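GlcNAc-alpha-1,4-Gal-releasing endo-beta-galactosidase (Clostridium perfringens, PDB 1UPS) probably hydrolyses beta-galactosidic linkages as a calcium-binding endo-glycosidase of the GH16 family, releasing the disaccharide GlcNAc-alpha-1,4-Gal. Local coordinates at residues A[18-23]-A[212-216]. Residues are numbered along the deposited sequence; the frame is centred on the assembly and turned at random.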
loop_
_atom_site.group_PDB
_atom_site.type_symbol
_atom_site.label_atom_id
_atom_site.label_comp_id
_atom_site.label_asym_id
_atom_site.label_seq_id
_atom_site.Cartn_x
_atom_site.Cartn_y
_atom_site.Cartn_z
ATOM N N LYS A 18 5.360 11.476 22.259
ATOM C CA LYS A 18 4.835 11.733 20.923
ATOM C C LYS A 18 4.878 10.490 20.028
ATOM O O LYS A 18 4.397 10.537 18.898
ATOM C CB LYS A 18 5.575 12.901 20.259
ATOM C CG LYS A 18 5.123 14.277 20.776
ATOM C CD LYS A 18 6.021 15.383 20.223
ATOM C CE LYS A 18 5.705 16.730 20.863
ATOM N NZ LYS A 18 6.348 17.840 20.095
ATOM N N ASP A 19 5.429 9.386 20.532
ATOM C CA ASP A 19 5.336 8.102 19.813
ATOM C C ASP A 19 3.871 7.689 19.771
ATOM O O ASP A 19 3.125 7.929 20.741
ATOM C CB ASP A 19 6.099 7.005 20.560
ATOM C CG ASP A 19 7.598 7.209 20.549
ATOM O OD1 ASP A 19 8.121 7.822 19.596
ATOM O OD2 ASP A 19 8.331 6.793 21.471
ATOM N N PHE A 20 3.453 7.053 18.680
ATOM C CA PHE A 20 2.147 6.417 18.651
ATOM C C PHE A 20 2.236 5.102 19.439
ATOM O O PHE A 20 3.160 4.327 19.232
ATOM C CB PHE A 20 1.667 6.167 17.206
ATOM C CG PHE A 20 0.204 5.840 17.112
ATOM C CD1 PHE A 20 -0.223 4.521 17.024
ATOM C CD2 PHE A 20 -0.756 6.855 17.130
ATOM C CE1 PHE A 20 -1.588 4.203 16.952
ATOM C CE2 PHE A 20 -2.123 6.554 17.055
ATOM C CZ PHE A 20 -2.547 5.231 16.972
ATOM N N PRO A 21 1.291 4.842 20.340
ATOM C CA PRO A 21 1.378 3.649 21.198
ATOM C C PRO A 21 1.394 2.349 20.409
ATOM O O PRO A 21 0.669 2.224 19.442
ATOM C CB PRO A 21 0.100 3.711 22.062
ATOM C CG PRO A 21 -0.759 4.763 21.466
ATOM C CD PRO A 21 0.090 5.648 20.610
ATOM N N ALA A 22 2.199 1.389 20.841
ATOM C CA ALA A 22 2.167 0.060 20.239
ATOM C C ALA A 22 0.754 -0.548 20.291
ATOM O O ALA A 22 0.040 -0.439 21.321
ATOM C CB ALA A 22 3.170 -0.840 20.950
ATOM N N ASN A 23 0.343 -1.177 19.190
ATOM C CA ASN A 23 -0.892 -1.972 19.177
ATOM C C ASN A 23 -0.759 -3.240 20.041
ATOM O O ASN A 23 0.359 -3.682 20.326
ATOM C CB ASN A 23 -1.284 -2.367 17.741
ATOM C CG ASN A 23 -1.995 -1.243 16.991
ATOM O OD1 ASN A 23 -2.664 -0.386 17.590
ATOM N ND2 ASN A 23 -1.866 -1.250 15.665
ATOM N N SER A 212 11.300 11.257 14.011
ATOM C CA SER A 212 11.637 11.429 15.433
ATOM C C SER A 212 10.744 10.627 16.384
ATOM O O SER A 212 10.930 10.672 17.620
ATOM C CB SER A 212 11.601 12.912 15.828
ATOM O OG SER A 212 10.267 13.396 15.834
ATOM N N GLU A 213 9.773 9.918 15.812
ATOM C CA GLU A 213 8.740 9.199 16.582
ATOM C C GLU A 213 8.477 7.801 16.002
ATOM O O GLU A 213 8.592 7.587 14.796
ATOM C CB GLU A 213 7.421 9.984 16.528
ATOM C CG GLU A 213 7.510 11.388 17.111
ATOM C CD GLU A 213 6.393 12.319 16.653
ATOM O OE1 GLU A 213 6.436 13.494 17.069
ATOM O OE2 GLU A 213 5.490 11.896 15.887
ATOM N N TYR A 214 8.071 6.864 16.856
ATOM C CA TYR A 214 7.548 5.599 16.359
ATOM C C TYR A 214 6.129 5.818 15.849
ATOM O O TYR A 214 5.308 6.465 16.537
ATOM C CB TYR A 214 7.512 4.546 17.458
ATOM C CG TYR A 214 8.868 3.962 17.729
ATOM C CD1 TYR A 214 9.360 2.896 16.959
ATOM C CD2 TYR A 214 9.673 4.491 18.737
ATOM C CE1 TYR A 214 10.634 2.337 17.231
ATOM C CE2 TYR A 214 10.932 3.955 19.011
ATOM C CZ TYR A 214 11.415 2.891 18.242
ATOM O OH TYR A 214 12.671 2.378 18.523
ATOM N N HIS A 215 5.856 5.281 14.654
ATOM C CA HIS A 215 4.497 5.229 14.110
ATOM C C HIS A 215 4.207 3.836 13.581
ATOM O O HIS A 215 5.120 3.032 13.430
ATOM C CB HIS A 215 4.288 6.316 13.052
ATOM C CG HIS A 215 4.275 7.682 13.649
ATOM N ND1 HIS A 215 3.122 8.259 14.140
ATOM C CD2 HIS A 215 5.285 8.534 13.950
ATOM C CE1 HIS A 215 3.416 9.438 14.667
ATOM N NE2 HIS A 215 4.722 9.627 14.571
ATOM N N ILE A 216 2.928 3.538 13.374
ATOM C CA ILE A 216 2.518 2.214 12.943
ATOM C C ILE A 216 2.166 2.271 11.455
ATOM O O ILE A 216 1.374 3.120 11.020
ATOM C CB ILE A 216 1.314 1.678 13.821
ATOM C CG1 ILE A 216 1.741 1.557 15.299
ATOM C CG2 ILE A 216 0.855 0.322 13.331
ATOM C CD1 ILE A 216 0.636 1.029 16.253
#
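Asp-19 and Phe-20 grip the backbone of Tyr-214 with two hydrogen bonds. Asp-19 OD1 accepts from Tyr-214 N at 2.9 Å, met from above the carboxylate plane. Phe-20 N donates to Tyr-214 O, also at 2.9 Å. With CG anti to its own carbonyl carbon (chi1 -68°), the Asp-19 carboxylate lies beside the Tyr-214 side chain, at the ring edge.

A second polar group forms within 212-216: His-215 NE2 donates to Glu-213 OE2 at 2.7 Å, in the imidazole plane and on the anti lone pair. Asp-209 N also binds this oxygen. Asp-231 OD1 is hydrogen-bonded to His-215 ND1, so both ring nitrogens are held and the ring's rotation is fixed. Lys-18 meets Glu-213 through its aliphatic part, CB lying 3.4 Å from OE1.

Ile-216 CD1 makes the apolar contact, meeting the Phe-20 ring edge at CD1 (3.7 Å). It also lies in van der Waals contact with the polar Pro-21 O and Asn-23 ND2, the latter hydrogen-bonded to Asn-232 and Glu-132.

The N-terminal loop thus runs roughly parallel to the start of strand 215-221 in the GH16 beta-sandwich. Beneath it, His-215, held between two carboxylates, would tend to be imidazolium.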